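Uncharacterized protein (Bacteroides uniformis, PDB 4Q53) is of unknown function but adopts a cystatin-like fold and belongs to the DUF4783 family of the NTF2 clan. Local coordinates at residues G46-F51 with H101-D106. Sequence-based numbering, arbitrary orientation.
Sequences GTMAAF and HQIRID
Phe51 and Ile105 meet through a CH-pi contact: the methyl CD1 of Ile105 sits over the middle of the aromatic face, 4.2 Å from the ring centroid and only 9° off the ring normal. The isoleucine's other branch reaches the far end of the same ring, with CG2 3.7 Å from CZ of Phe51. The bond from CA to CB of Phe51 points toward the strand, and with CG anti to the backbone N (chi1 -178°) the broad apolar ring offers a flat face to that CD1 methyl. The branched isoleucine suits its place in turn: CD1 covers the centre of the face while CG2, on the same side, packs past the rim at CZ and CE1. Phe85 meets the same phenylalanine edge-to-face, and His55 stacks with it, so the ring belongs to a small aromatic cluster.

The remaining contacts are purely apolar. Met48, present as selenomethionine, reaches Ile105 tip to tip, its CE lying 3.9 Å from CD1 of Ile105 and its SE 4.0 Å from that same methyl. Its unbranched, flexible chain, bent at chi2 and chi3, brings both atoms there. Nearer its root, CG of Met48 comes within a looser 4.4 Å of CD1 of Ile103, a beta-branched residue at home in a strand. Leu20 of helix 17-20 and Leu30 of the neighbouring strand 28-32 extend this apolar layer, touching Met48 and Ile103 respectively.

No hydrogen bond joins the two segments, and all four touching residues are buried. The axes of 46-51 and 101-106 approach to 12.1 Å and make an angle of 22°, so the two segments run nearly parallel. Ile103 and Ile105, two apart on strand 97-107, both face helix 41-54, giving the helix-on-curved-sheet core expected of the cystatin-like fold.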
ATOM      1  N   GLY A  46       1.544 -11.533   1.359  1.00 18.44           N
ATOM      2  CA  GLY A  46       1.193 -12.488   0.320  1.00 19.50           C
ATOM      3  C   GLY A  46       0.175 -11.949  -0.665  1.00 18.44           C
ATOM      4  O   GLY A  46       0.275 -12.154  -1.884  1.00 19.55           O
ATOM      5  N   THR A  47      -0.813 -11.237  -0.144  1.00 17.32           N
ATOM      6  CA  THR A  47      -1.820 -10.621  -0.989  1.00 17.53           C
ATOM      7  C   THR A  47      -1.175  -9.554  -1.896  1.00 16.79           C
ATOM      8  O   THR A  47      -1.473  -9.470  -3.082  1.00 16.40           O
ATOM      9  CB  THR A  47      -2.906  -9.983  -0.118  1.00 18.50           C
ATOM     10  OG1 THR A  47      -3.534 -11.006   0.654  1.00 21.47           O
ATOM     11  CG2 THR A  47      -3.949  -9.270  -0.954  1.00 18.65           C
HETATM   12  N   MSE A  48      -0.297  -8.736  -1.331  1.00 15.36           N
HETATM   13  CA  MSE A  48       0.377  -7.710  -2.126  1.00 16.31           C
HETATM   14  C   MSE A  48       1.330  -8.338  -3.149  1.00 15.87           C
HETATM   15  O   MSE A  48       1.461  -7.829  -4.257  1.00 16.55           O
HETATM   16  CB  MSE A  48       1.057  -6.669  -1.222  1.00 15.65           C
HETATM   17  CG  MSE A  48       0.056  -5.756  -0.486  1.00 16.11           C
HETATM   18 SE   MSE A  48      -1.230  -4.898  -1.667  0.75 16.74          SE
HETATM   19  CE  MSE A  48       0.001  -4.109  -2.953  1.00 17.22           C
ATOM     20  N   ALA A  49       1.983  -9.447  -2.793  1.00 16.81           N
ATOM     21  CA  ALA A  49       2.848 -10.142  -3.740  1.00 19.47           C
ATOM     22  C   ALA A  49       2.025 -10.588  -4.943  1.00 17.99           C
ATOM     23  O   ALA A  49       2.436 -10.421  -6.093  1.00 20.73           O
ATOM     24  CB  ALA A  49       3.538 -11.356  -3.088  1.00 20.21           C
ATOM     25  N   ALA A  50       0.858 -11.164  -4.679  1.00 18.33           N
ATOM     26  CA  ALA A  50      -0.004 -11.615  -5.770  1.00 19.63           C
ATOM     27  C   ALA A  50      -0.469 -10.406  -6.592  1.00 18.66           C
ATOM     28  O   ALA A  50      -0.532 -10.461  -7.821  1.00 20.29           O
ATOM     29  CB  ALA A  50      -1.199 -12.381  -5.236  1.00 20.79           C
ATOM     30  N   PHE A  51      -0.798  -9.312  -5.924  1.00 17.05           N
ATOM     31  CA  PHE A  51      -1.269  -8.149  -6.656  1.00 16.76           C
ATOM     32  C   PHE A  51      -0.191  -7.632  -7.601  1.00 16.46           C
ATOM     33  O   PHE A  51      -0.453  -7.403  -8.777  1.00 17.75           O
ATOM     34  CB  PHE A  51      -1.725  -7.017  -5.732  1.00 16.73           C
ATOM     35  CG  PHE A  51      -2.264  -5.836  -6.493  1.00 14.51           C
ATOM     36  CD1 PHE A  51      -3.584  -5.815  -6.922  1.00 16.08           C
ATOM     37  CD2 PHE A  51      -1.432  -4.779  -6.836  1.00 16.31           C
ATOM     38  CE1 PHE A  51      -4.071  -4.749  -7.657  1.00 17.11           C
ATOM     39  CE2 PHE A  51      -1.911  -3.728  -7.584  1.00 16.86           C
ATOM     40  CZ  PHE A  51      -3.233  -3.711  -7.986  1.00 18.34           C
ATOM     41  N   HIS A 101      -1.737   0.350   8.310  1.00 16.77           N
ATOM     42  CA  HIS A 101      -2.900  -0.282   8.907  1.00 16.44           C
ATOM     43  C   HIS A 101      -3.998  -0.586   7.870  1.00 14.52           C
ATOM     44  O   HIS A 101      -4.821  -1.477   8.075  1.00 15.50           O
ATOM     45  CB  HIS A 101      -3.449   0.642   9.990  1.00 23.24           C
ATOM     46  CG  HIS A 101      -4.737   0.186  10.584  1.00 31.44           C
ATOM     47  ND1 HIS A 101      -4.870  -1.016  11.247  1.00 35.53           N
ATOM     48  CD2 HIS A 101      -5.955   0.773  10.616  1.00 33.39           C
ATOM     49  CE1 HIS A 101      -6.119  -1.146  11.662  1.00 35.80           C
ATOM     50  NE2 HIS A 101      -6.796  -0.075  11.292  1.00 35.46           N
ATOM     51  N   GLN A 102      -4.020   0.160   6.770  1.00 13.25           N
ATOM     52  CA  GLN A 102      -5.005  -0.072   5.703  1.00 13.11           C
ATOM     53  C   GLN A 102      -4.409   0.278   4.351  1.00 12.97           C
ATOM     54  O   GLN A 102      -3.731   1.310   4.214  1.00 13.18           O
ATOM     55  CB  GLN A 102      -6.296   0.738   5.940  1.00 14.57           C
ATOM     56  CG  GLN A 102      -7.388   0.529   4.886  1.00 16.40           C
ATOM     57  CD  GLN A 102      -8.703   1.194   5.262  1.00 21.21           C
ATOM     58  OE1 GLN A 102      -9.246   1.971   4.501  1.00 27.44           O
ATOM     59  NE2 GLN A 102      -9.238   0.843   6.423  1.00 24.28           N
ATOM     60  N   ILE A 103      -4.670  -0.583   3.366  1.00 12.50           N
ATOM     61  CA  ILE A 103      -4.363  -0.308   1.969  1.00 12.42           C
ATOM     62  C   ILE A 103      -5.645  -0.484   1.178  1.00 11.32           C
ATOM     63  O   ILE A 103      -6.257  -1.556   1.227  1.00 13.08           O
ATOM     64  CB  ILE A 103      -3.303  -1.277   1.396  1.00 14.78           C
ATOM     65  CG1 ILE A 103      -2.025  -1.227   2.244  1.00 16.40           C
ATOM     66  CG2 ILE A 103      -3.035  -0.980  -0.069  1.00 18.68           C
ATOM     67  CD1 ILE A 103      -0.941  -2.177   1.797  1.00 19.63           C
ATOM     68  N   ARG A 104      -6.025   0.548   0.440  1.00 11.31           N
ATOM     69  CA  ARG A 104      -7.130   0.492  -0.500  1.00 11.11           C
ATOM     70  C   ARG A 104      -6.560   0.656  -1.893  1.00 10.47           C
ATOM     71  O   ARG A 104      -5.759   1.559  -2.137  1.00 11.43           O
ATOM     72  CB  ARG A 104      -8.152   1.594  -0.214  1.00 12.63           C
ATOM     73  CG  ARG A 104      -9.353   1.570  -1.137  1.00 16.01           C
ATOM     74  CD  ARG A 104     -10.363   2.705  -0.884  1.00 17.89           C
ATOM     75  NE  ARG A 104     -11.148   2.913  -2.103  1.00 23.20           N
ATOM     76  CZ  ARG A 104     -10.921   3.860  -3.022  1.00 22.46           C
ATOM     77  NH1 ARG A 104      -9.966   4.783  -2.868  1.00 24.49           N
ATOM     78  NH2 ARG A 104     -11.671   3.896  -4.106  1.00 22.75           N
ATOM     79  N   ILE A 105      -6.998  -0.201  -2.809  1.00 10.91           N
ATOM     80  CA  ILE A 105      -6.563  -0.153  -4.197  1.00 11.48           C
ATOM     81  C   ILE A 105      -7.827  -0.267  -5.041  1.00 11.39           C
ATOM     82  O   ILE A 105      -8.578  -1.236  -4.927  1.00 13.28           O
ATOM     83  CB  ILE A 105      -5.601  -1.314  -4.530  1.00 13.33           C
ATOM     84  CG1 ILE A 105      -4.344  -1.213  -3.661  1.00 14.05           C
ATOM     85  CG2 ILE A 105      -5.263  -1.312  -6.032  1.00 15.27           C
ATOM     86  CD1 ILE A 105      -3.350  -2.330  -3.860  1.00 16.46           C
ATOM     87  N   ASP A 106      -8.072   0.732  -5.874  1.00 12.04           N
ATOM     88  CA  ASP A 106      -9.281   0.768  -6.674  1.00 12.92           C
ATOM     89  C   ASP A 106      -8.997   1.140  -8.111  1.00 12.81           C
ATOM     90  O   ASP A 106      -8.343   2.146  -8.389  1.00 12.95           O
ATOM     91  CB  ASP A 106     -10.305   1.701  -6.117  1.00 18.20           C
ATOM     92  CG  ASP A 106     -11.661   1.373  -6.685  1.00 25.16           C
ATOM     93  OD1 ASP A 106     -12.221   0.310  -6.289  1.00 26.85           O
ATOM     94  OD2 ASP A 106     -12.126   2.092  -7.587  1.00 28.33           O
TER